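5-carboxyvanillate decarboxylase (Sphingomonas paucimobilis, PDB 4L6D) probably catalyses the metal-dependent decarboxylation of 5-carboxyvanillate to vanillate, binding a manganese ion and vanillate at the mouth of an amidohydrolase-type barrel. Local coordinates at residues L4-A10 / M293-P299; V69-S75 / P108-L114; L169-P175 / K222-H227. All coordinates share one frame. Where two conformers were deposited one is given. Numbering follows the deposited sequence.

Contact 1 of 3, residues L4-A10 / M293-P299; sequences LIATEEA and MWAIDYP. With MN (manganese (II) ion), chain I; VNL (4-hydroxy-3-methoxybenzoate), chain J.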
loop_
_atom_site.group_PDB
_atom_site.type_symbol
_atom_site.label_atom_id
_atom_site.label_comp_id
_atom_site.label_asym_id
_atom_site.label_seq_id
_atom_site.Cartn_x
_atom_site.Cartn_y
_atom_site.Cartn_z
ATOM N N LEU A 4 21.647 9.449 18.216
ATOM C CA LEU A 4 20.916 9.334 16.975
ATOM C C LEU A 4 21.727 8.561 15.943
ATOM O O LEU A 4 22.809 8.994 15.548
ATOM C CB LEU A 4 20.604 10.731 16.449
ATOM C CG LEU A 4 19.482 11.441 17.199
ATOM C CD1 LEU A 4 19.582 12.956 17.026
ATOM C CD2 LEU A 4 18.158 10.946 16.696
ATOM N N ILE A 5 21.207 7.406 15.543
ATOM C CA ILE A 5 21.817 6.588 14.508
ATOM C C ILE A 5 20.835 6.500 13.347
ATOM O O ILE A 5 19.825 5.811 13.436
ATOM C CB ILE A 5 22.158 5.171 15.045
ATOM C CG1 ILE A 5 23.150 5.255 16.214
ATOM C CG2 ILE A 5 22.693 4.285 13.916
ATOM C CD1 ILE A 5 23.358 3.914 16.921
ATOM N N ALA A 6 21.119 7.225 12.268
ATOM C CA ALA A 6 20.232 7.254 11.104
ATOM C C ALA A 6 20.444 6.000 10.251
ATOM O O ALA A 6 21.575 5.696 9.890
ATOM C CB ALA A 6 20.490 8.514 10.284
ATOM N N THR A 7 19.380 5.270 9.938
ATOM C CA THR A 7 19.555 3.932 9.367
ATOM C C THR A 7 19.320 3.721 7.869
ATOM O O THR A 7 19.459 2.586 7.402
ATOM C CB THR A 7 18.712 2.883 10.120
ATOM O OG1 THR A 7 17.332 3.293 10.138
ATOM C CG2 THR A 7 19.214 2.726 11.551
ATOM N N GLU A 8 18.983 4.769 7.114
ATOM C CA GLU A 8 18.752 4.589 5.673
ATOM C C GLU A 8 19.484 5.656 4.874
ATOM O O GLU A 8 18.880 6.407 4.104
ATOM C CB GLU A 8 17.260 4.609 5.313
ATOM C CG GLU A 8 16.988 3.900 3.959
ATOM C CD GLU A 8 15.558 4.071 3.469
ATOM O OE1 GLU A 8 14.626 3.560 4.135
ATOM O OE2 GLU A 8 15.358 4.716 2.416
ATOM N N GLU A 9 20.800 5.706 5.048
ATOM C CA GLU A 9 21.562 6.846 4.584
ATOM C C GLU A 9 22.385 6.430 3.388
ATOM O O GLU A 9 23.327 5.657 3.503
ATOM C CB GLU A 9 22.403 7.416 5.735
ATOM C CG GLU A 9 21.577 7.540 7.036
ATOM C CD GLU A 9 20.209 8.165 6.787
ATOM O OE1 GLU A 9 19.184 7.622 7.283
ATOM O OE2 GLU A 9 20.164 9.192 6.070
ATOM N N ALA A 10 21.986 6.940 2.231
ATOM C CA ALA A 10 22.530 6.511 0.951
ATOM C C ALA A 10 23.915 7.076 0.677
ATOM O O ALA A 10 24.230 8.209 1.052
ATOM C CB ALA A 10 21.576 6.922 -0.166
ATOM N N MET A 293 12.984 1.916 14.197
ATOM C CA MET A 293 14.240 2.661 14.181
ATOM C C MET A 293 14.092 3.976 13.446
ATOM O O MET A 293 13.299 4.097 12.524
ATOM C CB MET A 293 15.323 1.844 13.488
ATOM C CG MET A 293 15.733 0.623 14.278
ATOM S SD MET A 293 16.903 -0.430 13.398
ATOM C CE MET A 293 15.835 -1.266 12.232
ATOM N N TRP A 294 14.888 4.956 13.847
ATOM C CA TRP A 294 14.904 6.243 13.173
ATOM C C TRP A 294 15.823 6.229 11.947
ATOM O O TRP A 294 16.822 5.502 11.902
ATOM C CB TRP A 294 15.329 7.309 14.187
ATOM C CG TRP A 294 15.467 8.690 13.630
ATOM C CD1 TRP A 294 14.462 9.531 13.258
ATOM C CD2 TRP A 294 16.693 9.385 13.390
ATOM N NE1 TRP A 294 14.991 10.717 12.789
ATOM C CE2 TRP A 294 16.361 10.651 12.874
ATOM C CE3 TRP A 294 18.048 9.057 13.577
ATOM C CZ2 TRP A 294 17.330 11.591 12.533
ATOM C CZ3 TRP A 294 19.006 9.987 13.236
ATOM C CH2 TRP A 294 18.642 11.243 12.722
ATOM N N ALA A 295 15.476 7.042 10.950
ATOM C CA ALA A 295 16.319 7.229 9.768
ATOM C C ALA A 295 16.062 8.610 9.177
ATOM O O ALA A 295 15.098 9.272 9.561
ATOM C CB ALA A 295 16.052 6.148 8.718
ATOM N N ILE A 296 16.904 9.030 8.230
ATOM C CA ILE A 296 16.737 10.320 7.568
ATOM C C ILE A 296 16.366 10.150 6.098
ATOM O O ILE A 296 15.542 10.909 5.577
ATOM C CB ILE A 296 18.010 11.182 7.662
ATOM C CG1 ILE A 296 18.408 11.409 9.124
ATOM C CG2 ILE A 296 17.809 12.507 6.922
ATOM C CD1 ILE A 296 19.834 11.898 9.270
ATOM N N ASP A 297 16.967 9.155 5.440
ATOM C CA ASP A 297 16.957 9.045 3.978
ATOM C C ASP A 297 17.790 10.158 3.317
ATOM O O ASP A 297 17.446 10.647 2.238
ATOM C CB ASP A 297 15.527 9.017 3.402
ATOM C CG ASP A 297 15.322 7.901 2.399
ATOM O OD1 ASP A 297 16.320 7.405 1.842
ATOM O OD2 ASP A 297 14.153 7.526 2.159
ATOM N N TYR A 298 18.889 10.547 3.962
ATOM C CA TYR A 298 19.845 11.484 3.383
ATOM C C TYR A 298 20.584 10.767 2.233
ATOM O O TYR A 298 20.835 9.572 2.332
ATOM C CB TYR A 298 20.830 11.918 4.475
ATOM C CG TYR A 298 21.848 12.923 4.004
ATOM C CD1 TYR A 298 21.580 14.281 4.059
ATOM C CD2 TYR A 298 23.075 12.512 3.480
ATOM C CE1 TYR A 298 22.501 15.207 3.620
ATOM C CE2 TYR A 298 24.000 13.430 3.036
ATOM C CZ TYR A 298 23.712 14.780 3.116
ATOM O OH TYR A 298 24.616 15.718 2.673
ATOM N N PRO A 299 20.936 11.477 1.140
ATOM C CA PRO A 299 20.773 12.906 0.849
ATOM C C PRO A 299 19.480 13.242 0.125
ATOM O O PRO A 299 19.303 14.378 -0.332
ATOM C CB PRO A 299 21.964 13.193 -0.064
ATOM C CG PRO A 299 22.105 11.937 -0.860
ATOM C CD PRO A 299 21.785 10.815 0.127
HETATM MN MN MN I . 16.421 5.622 0.738
HETATM C C1 VNL J . 14.887 9.035 -3.807
HETATM C CO1 VNL J . 14.510 9.075 -2.457
HETATM C CO2 VNL J . 15.754 8.036 -4.293
HETATM C CM1 VNL J . 15.003 8.113 -1.556
HETATM C CM2 VNL J . 16.242 7.066 -3.420
HETATM O OM VNL J . 17.088 6.056 -3.800
HETATM C CZ VNL J . 15.860 7.110 -2.005
HETATM C CC VNL J . 14.380 10.098 -4.745
HETATM C CV VNL J . 17.501 5.936 -5.175
HETATM O O1 VNL J . 13.860 11.155 -4.295
HETATM O O2 VNL J . 14.550 9.935 -5.977
HETATM O O3 VNL J . 16.625 6.352 -1.162
HETATM O O HOH W 1 17.781 4.379 14.493
HETATM O O HOH W 2 18.530 5.616 1.342
#
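Leu4 opens the contact by directing its side chain at Trp294: CD2 lies 3.7 Å from the centroid of the six-membered ring and 15° off the ring normal, a CH-pi contact over the face. The CA-to-CB bond of Ile5 points away; Ile5 O lies 2.7 Å from a water. The closest CA pair is Ala6 and Ala295, 4.1 Å apart, and the small CB of Ala6 fits 3.6 Å from both Trp294 CZ3 and Ile296 CD1. Thr7, where the chain turns a corner, donates twice to one carbonyl, from N (3.2 Å) and from OG1 (2.9 Å) to Trp294 O. These residues close the seam of the amidohydrolase (beta/alpha)8 barrel: strand 5-11 is the first, and residues 293-299 run out of the last, 292-293, onto the catalytic face. Here Glu8 extends to manganese, with OE2 2.2 Å from MN, while Asp297 OD1 binds the ion at 2.1 Å. The shared metal accounts for the 2.9 Å between Glu8 OE2 and Asp297 OD1. His174, vanillate O3 (2.0 Å from MN) and a water (2.2 Å from MN) complete the five ligands; Glu8 OE1 is held by Tyr172 and Ser272, and Asp297 OD2 by His227. Glu9 folds back (chi1 and chi2 both m) to collect amide protons: OE1 accepts from Ile296 N at 2.8 Å, Asp297 N at 3.3 Å and Glu8 N at 2.9 Å, and OE2 from Tyr298 N at 2.8 Å. Ala10 N then donates to Tyr298 O (2.9 Å), and its CB sits 3.9 Å from CD of Pro299, which follows a cis peptide bond.

Contact 2 of 3, residues V69-S75 / P108-L114; sequences VDMHLLS and PTRFAGL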
loop_
_atom_site.group_PDB
_atom_site.type_symbol
_atom_site.label_atom_id
_atom_site.label_comp_id
_atom_site.label_asym_id
_atom_site.label_seq_id
_atom_site.Cartn_x
_atom_site.Cartn_y
_atom_site.Cartn_z
ATOM N N VAL A 69 23.716 14.576 15.060
ATOM C CA VAL A 69 23.522 13.197 14.631
ATOM C C VAL A 69 24.801 12.424 14.862
ATOM O O VAL A 69 25.830 12.742 14.280
ATOM C CB VAL A 69 23.170 13.107 13.144
ATOM C CG1 VAL A 69 22.977 11.653 12.733
ATOM C CG2 VAL A 69 21.913 13.927 12.837
ATOM N N ASP A 70 24.733 11.402 15.706
ATOM C CA ASP A 70 25.909 10.617 16.052
ATOM C C ASP A 70 26.430 9.797 14.873
ATOM O O ASP A 70 27.629 9.780 14.609
ATOM C CB ASP A 70 25.598 9.695 17.237
ATOM C CG ASP A 70 25.107 10.456 18.458
ATOM O OD1 ASP A 70 24.027 11.094 18.394
ATOM O OD2 ASP A 70 25.798 10.396 19.497
ATOM N N MET A 71 25.534 9.105 14.178
ATOM C CA MET A 71 25.945 8.195 13.104
ATOM C C MET A 71 25.010 8.131 11.909
ATOM O O MET A 71 23.799 8.335 12.024
ATOM C CB MET A 71 26.078 6.757 13.643
ATOM C CG MET A 71 27.061 6.582 14.785
ATOM S SD MET A 71 27.272 4.852 15.266
ATOM C CE MET A 71 28.416 4.319 13.981
ATOM N N HIS A 72 25.601 7.822 10.760
ATOM C CA HIS A 72 24.858 7.297 9.620
ATOM C C HIS A 72 25.218 5.843 9.421
ATOM O O HIS A 72 26.409 5.483 9.409
ATOM C CB HIS A 72 25.234 8.006 8.326
ATOM C CG HIS A 72 24.546 9.313 8.113
ATOM N ND1 HIS A 72 24.508 9.926 6.880
ATOM C CD2 HIS A 72 23.893 10.135 8.968
ATOM C CE1 HIS A 72 23.840 11.061 6.978
ATOM N NE2 HIS A 72 23.475 11.223 8.237
ATOM N N LEU A 73 24.190 5.016 9.260
ATOM C CA LEU A 73 24.347 3.666 8.713
ATOM C C LEU A 73 24.225 3.780 7.200
ATOM O O LEU A 73 23.136 4.022 6.665
ATOM C CB LEU A 73 23.274 2.733 9.286
ATOM C CG LEU A 73 23.230 1.310 8.733
ATOM C CD1 LEU A 73 24.478 0.505 9.139
ATOM C CD2 LEU A 73 21.943 0.616 9.197
ATOM N N LEU A 74 25.361 3.652 6.526
ATOM C CA LEU A 74 25.442 3.887 5.084
ATOM C C LEU A 74 25.027 2.655 4.291
ATOM O O LEU A 74 25.274 1.525 4.711
ATOM C CB LEU A 74 26.872 4.267 4.694
ATOM C CG LEU A 74 27.488 5.466 5.414
ATOM C CD1 LEU A 74 28.982 5.574 5.105
ATOM C CD2 LEU A 74 26.784 6.758 5.014
ATOM N N SER A 75 24.426 2.888 3.124
ATOM C CA SER A 75 24.060 1.819 2.197
ATOM C C SER A 75 24.286 2.313 0.781
ATOM O O SER A 75 23.968 3.466 0.469
ATOM C CB SER A 75 22.586 1.425 2.390
ATOM O OG SER A 75 21.754 2.574 2.550
ATOM N N PRO A 108 34.873 5.277 12.310
ATOM C CA PRO A 108 33.963 4.231 12.786
ATOM C C PRO A 108 33.037 4.662 13.919
ATOM O O PRO A 108 32.107 3.916 14.225
ATOM C CB PRO A 108 34.920 3.133 13.268
ATOM C CG PRO A 108 36.173 3.857 13.636
ATOM C CD PRO A 108 36.284 4.969 12.621
ATOM N N THR A 109 33.276 5.819 14.536
ATOM C CA THR A 109 32.331 6.310 15.534
ATOM C C THR A 109 31.198 7.110 14.890
ATOM O O THR A 109 30.186 7.385 15.545
ATOM C CB THR A 109 32.995 7.173 16.619
ATOM O OG1 THR A 109 33.430 8.407 16.044
ATOM C CG2 THR A 109 34.167 6.437 17.261
ATOM N N ARG A 110 31.365 7.468 13.615
ATOM C CA ARG A 110 30.354 8.261 12.907
ATOM C C ARG A 110 29.644 7.496 11.800
ATOM O O ARG A 110 28.539 7.860 11.405
ATOM C CB ARG A 110 30.956 9.539 12.320
ATOM C CG ARG A 110 31.757 10.386 13.328
ATOM C CD ARG A 110 30.960 10.775 14.592
ATOM N NE ARG A 110 29.753 11.576 14.339
ATOM C CZ ARG A 110 29.754 12.889 14.137
ATOM N NH1 ARG A 110 30.893 13.560 14.130
ATOM N NH2 ARG A 110 28.616 13.538 13.919
ATOM N N PHE A 111 30.266 6.439 11.294
ATOM C CA PHE A 111 29.654 5.704 10.198
ATOM C C PHE A 111 29.655 4.217 10.443
ATOM O O PHE A 111 30.657 3.658 10.883
ATOM C CB PHE A 111 30.336 6.052 8.869
ATOM C CG PHE A 111 30.208 7.504 8.515
ATOM C CD1 PHE A 111 28.992 8.005 8.073
ATOM C CD2 PHE A 111 31.266 8.378 8.690
ATOM C CE1 PHE A 111 28.848 9.348 7.781
ATOM C CE2 PHE A 111 31.127 9.720 8.401
ATOM C CZ PHE A 111 29.914 10.206 7.951
ATOM N N ALA A 112 28.512 3.601 10.168
ATOM C CA ALA A 112 28.401 2.152 10.087
ATOM C C ALA A 112 28.007 1.850 8.641
ATOM O O ALA A 112 27.695 2.771 7.886
ATOM C CB ALA A 112 27.360 1.626 11.082
ATOM N N GLY A 113 28.025 0.582 8.235
ATOM C CA GLY A 113 27.747 0.275 6.846
ATOM C C GLY A 113 27.055 -1.042 6.583
ATOM O O GLY A 113 27.288 -2.038 7.267
ATOM N N LEU A 114 26.198 -1.023 5.564
ATOM C CA LEU A 114 25.536 -2.214 5.052
ATOM C C LEU A 114 26.206 -2.623 3.754
ATOM O O LEU A 114 26.411 -1.797 2.856
ATOM C CB LEU A 114 24.063 -1.921 4.784
ATOM C CG LEU A 114 23.246 -1.438 5.991
ATOM C CD1 LEU A 114 21.801 -1.224 5.580
ATOM C CD2 LEU A 114 23.326 -2.454 7.131
#
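Strands 71-75 and 111-114 run parallel, their axes approaching to 4.3 Å with 24° between their directions. Four backbone hydrogen bonds fix the register, all made by alternate residues of the first strand: His72 N to Arg110 O (3.0 Å), Ala112 N to His72 O (2.9 Å), Leu74 N to Ala112 O (2.8 Å) and Leu114 N to Leu74 O (2.8 Å). CA-H...O contacts supplement them, among them Phe111 CA to His72 O at 3.3 Å. Joined by helix 86-106, the two strands form a beta-alpha-beta unit, the repeat from which a TIM barrel is built, and they are its second and third strands. Leu73, Ala112, Ser75 and Leu114 share the face turned to the barrel interior. There Leu73 CD1 touches Ala112 CB (3.7 Å) and Leu114 CD2 (3.8 Å), while the Ser75 side chain comes to about 6 Å from the manganese. The opposite face carries His72, Leu74 and Phe111, with helix 59-67 packed against the first two. Leu74 CD1 reaches diagonally to Phe111 CD1 (3.8 Å). Arg110 curls back over residues 69-70: NE donates to Asp70 O (2.8 Å) and NH2 to Val69 O (2.9 Å), both carbonyls lying near the guanidinium plane, and NH1 forms a salt bridge with Asp65. Met71 covers the adjoining end, its CE 3.7 Å from Pro108 O and 4.1 Å from Ala112 CB.

Contact 3 of 3, residues L169-P175 / K222-H227; sequences LALYIHP and KIVLGH. With MN (manganese (II) ion), chain I; VNL (4-hydroxy-3-methoxybenzoate), chain J.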
loop_
_atom_site.group_PDB
_atom_site.type_symbol
_atom_site.label_atom_id
_atom_site.label_comp_id
_atom_site.label_asym_id
_atom_site.label_seq_id
_atom_site.Cartn_x
_atom_site.Cartn_y
_atom_site.Cartn_z
ATOM N N LEU A 169 23.347 -11.414 9.779
ATOM C CA LEU A 169 23.147 -10.019 9.354
ATOM C C LEU A 169 21.698 -9.726 8.999
ATOM O O LEU A 169 21.048 -10.499 8.283
ATOM C CB LEU A 169 24.020 -9.695 8.137
ATOM C CG LEU A 169 25.537 -9.770 8.347
ATOM C CD1 LEU A 169 26.242 -9.402 7.062
ATOM C CD2 LEU A 169 25.973 -8.850 9.487
ATOM N N ALA A 170 21.205 -8.585 9.469
ATOM C CA ALA A 170 19.900 -8.100 9.053
ATOM C C ALA A 170 19.967 -7.593 7.610
ATOM O O ALA A 170 20.966 -6.995 7.207
ATOM C CB ALA A 170 19.425 -7.002 9.988
ATOM N N LEU A 171 18.914 -7.852 6.836
ATOM C CA LEU A 171 18.832 -7.359 5.462
ATOM C C LEU A 171 17.833 -6.219 5.357
ATOM O O LEU A 171 16.638 -6.404 5.591
ATOM C CB LEU A 171 18.416 -8.483 4.515
ATOM C CG LEU A 171 18.150 -8.049 3.069
ATOM C CD1 LEU A 171 19.437 -7.589 2.374
ATOM C CD2 LEU A 171 17.516 -9.189 2.291
ATOM N N TYR A 172 18.328 -5.036 5.005
ATOM C CA TYR A 172 17.465 -3.898 4.730
ATOM C C TYR A 172 16.988 -4.042 3.295
ATOM O O TYR A 172 17.801 -4.022 2.371
ATOM C CB TYR A 172 18.267 -2.602 4.897
ATOM C CG TYR A 172 17.453 -1.361 5.215
ATOM C CD1 TYR A 172 16.404 -0.955 4.395
ATOM C CD2 TYR A 172 17.754 -0.584 6.334
ATOM C CE1 TYR A 172 15.677 0.193 4.677
ATOM C CE2 TYR A 172 17.039 0.558 6.631
ATOM C CZ TYR A 172 15.995 0.934 5.806
ATOM O OH TYR A 172 15.294 2.069 6.117
ATOM N N ILE A 173 15.688 -4.243 3.102
ATOM C CA ILE A 173 15.146 -4.250 1.744
ATOM C C ILE A 173 14.647 -2.854 1.433
ATOM O O ILE A 173 13.518 -2.481 1.781
ATOM C CB ILE A 173 14.047 -5.316 1.524
ATOM C CG1 ILE A 173 14.600 -6.714 1.823
ATOM C CG2 ILE A 173 13.572 -5.262 0.080
ATOM C CD1 ILE A 173 13.564 -7.835 1.692
ATOM N N HIS A 174 15.528 -2.089 0.794
ATOM C CA HIS A 174 15.275 -0.713 0.388
ATOM C C HIS A 174 14.427 -0.737 -0.882
ATOM O O HIS A 174 14.426 -1.726 -1.600
ATOM C CB HIS A 174 16.636 -0.066 0.117
ATOM C CG HIS A 174 16.578 1.403 -0.156
ATOM N ND1 HIS A 174 16.299 1.921 -1.404
ATOM C CD2 HIS A 174 16.759 2.465 0.661
ATOM C CE1 HIS A 174 16.316 3.239 -1.343
ATOM N NE2 HIS A 174 16.591 3.596 -0.101
ATOM N N PRO A 175 13.689 0.343 -1.175
ATOM C CA PRO A 175 12.955 0.332 -2.448
ATOM C C PRO A 175 13.826 0.434 -3.709
ATOM O O PRO A 175 15.006 0.784 -3.689
ATOM C CB PRO A 175 12.056 1.580 -2.354
ATOM C CG PRO A 175 11.960 1.862 -0.877
ATOM C CD PRO A 175 13.274 1.454 -0.300
ATOM N N LYS A 222 16.391 -11.693 9.582
ATOM C CA LYS A 222 15.904 -10.392 10.023
ATOM C C LYS A 222 15.881 -9.454 8.822
ATOM O O LYS A 222 16.896 -9.266 8.145
ATOM C CB LYS A 222 16.752 -9.805 11.153
ATOM C CG LYS A 222 16.215 -8.485 11.730
ATOM C CD LYS A 222 14.934 -8.686 12.570
ATOM C CE LYS A 222 15.264 -9.234 13.955
ATOM N NZ LYS A 222 14.053 -9.711 14.691
ATOM N N ILE A 223 14.705 -8.904 8.561
ATOM C CA ILE A 223 14.460 -8.000 7.440
ATOM C C ILE A 223 14.090 -6.630 7.991
ATOM O O ILE A 223 13.337 -6.524 8.963
ATOM C CB ILE A 223 13.294 -8.514 6.563
ATOM C CG1 ILE A 223 13.521 -9.971 6.132
ATOM C CG2 ILE A 223 13.053 -7.578 5.360
ATOM C CD1 ILE A 223 14.744 -10.194 5.261
ATOM N N VAL A 224 14.627 -5.575 7.382
ATOM C CA VAL A 224 14.292 -4.222 7.802
ATOM C C VAL A 224 13.653 -3.478 6.624
ATOM O O VAL A 224 14.137 -3.557 5.489
ATOM C CB VAL A 224 15.538 -3.484 8.322
ATOM C CG1 VAL A 224 15.228 -2.006 8.565
ATOM C CG2 VAL A 224 16.057 -4.145 9.623
ATOM N N LEU A 225 12.537 -2.803 6.897
ATOM C CA LEU A 225 11.847 -2.002 5.887
ATOM C C LEU A 225 11.739 -0.542 6.307
ATOM O O LEU A 225 11.293 -0.236 7.421
ATOM C CB LEU A 225 10.437 -2.548 5.656
ATOM C CG LEU A 225 10.327 -3.959 5.085
ATOM C CD1 LEU A 225 8.845 -4.326 5.007
ATOM C CD2 LEU A 225 10.947 -4.044 3.701
ATOM N N GLY A 226 12.132 0.355 5.408
ATOM C CA GLY A 226 12.032 1.780 5.654
ATOM C C GLY A 226 10.631 2.324 5.417
ATOM O O GLY A 226 9.681 1.564 5.202
ATOM N N HIS A 227 10.504 3.645 5.491
ATOM C CA HIS A 227 9.246 4.319 5.160
ATOM C C HIS A 227 8.093 3.763 5.969
ATOM O O HIS A 227 7.032 3.414 5.435
ATOM C CB HIS A 227 9.040 4.265 3.643
ATOM C CG HIS A 227 10.321 4.519 2.924
ATOM N ND1 HIS A 227 11.018 3.525 2.272
ATOM C CD2 HIS A 227 11.120 5.617 2.902
ATOM C CE1 HIS A 227 12.170 4.012 1.841
ATOM N NE2 HIS A 227 12.252 5.280 2.207
HETATM MN MN MN I . 16.421 5.622 0.738
HETATM C C1 VNL J . 14.887 9.035 -3.807
HETATM C CO1 VNL J . 14.510 9.075 -2.457
HETATM C CO2 VNL J . 15.754 8.036 -4.293
HETATM C CM1 VNL J . 15.003 8.113 -1.556
HETATM C CM2 VNL J . 16.242 7.066 -3.420
HETATM O OM VNL J . 17.088 6.056 -3.800
HETATM C CZ VNL J . 15.860 7.110 -2.005
HETATM C CC VNL J . 14.380 10.098 -4.745
HETATM C CV VNL J . 17.501 5.936 -5.175
HETATM O O1 VNL J . 13.860 11.155 -4.295
HETATM O O2 VNL J . 14.550 9.935 -5.977
HETATM O O3 VNL J . 16.625 6.352 -1.162
HETATM O O HOH W 3 19.113 -12.331 8.977
HETATM O O HOH W 4 12.445 -0.094 2.674
HETATM O O HOH W 2 18.530 5.616 1.342
#
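Val224 has the largest area covered by the contact, 73 Å². Its N donates to Leu171 O (2.8 Å) and its O accepts from Ile173 N (2.9 Å); with Leu171 N to Lys222 O (2.8 Å) these set a parallel register, the axes of the short strand segments approaching to 4.5 Å at 34°. Val224 CG1 lies over the face of the Tyr172 ring, 3.9 Å from its centroid and 21° off the normal, a CH-pi contact. Tyr172 (63 Å²) carries its hydroxyl on to Glu8 and Thr270 and to 3.3 Å from Gly226 CA, where a side chain at Gly226 would clash with OH. The segments hold the fifth and sixth strands of the amidohydrolase (beta/alpha)8 barrel, and the metal site lies beyond their C-terminal ends: His174 NE2 is 2.2 Å from MN and 3.0 Å from vanillate O3, oriented by a hydrogen bond from ND1 to Pro175 O (2.9 Å). Ile173 (56 Å²) packs on strand 223-225, CD1 to Ile223 CG2 at 3.7 Å and CB to Leu225 CD2 at 4.0 Å. At this level the strands part, with CA of Ile173 and Leu225 5.8 Å apart, and a water bridges the gap, donating to Ile173 O and accepting from Gly226 N, each at 2.8 Å. Further on, Pro175 CG meets His227 CE1 at 3.5 Å, the His227 ring being hydrogen-bonded to Glu230 and Asp297.

Overall arrangement
All three contacts belong to one eight-stranded parallel barrel. Contact 1 joins its first strand to the loop after its eighth, contact 2 pairs strands two and three, and contact 3 pairs five and six. Along the chain, contacts 2 and 3 follow in series, both nested inside the span that contact 1 closes. Contacts 1 and 2, centres about 9 Å apart, meet where strands 5-11 and 71-76 pair, Ala6 O 2.8 Å from Leu73 N. Contacts 1 and 3, about 12 Å apart between centres, meet at manganese and vanillate, so metal ligands distant in sequence converge. Contacts 2 and 3, about 16 Å apart, touch across the interior through Leu114 CD1 and Tyr172 CB (3.9 Å).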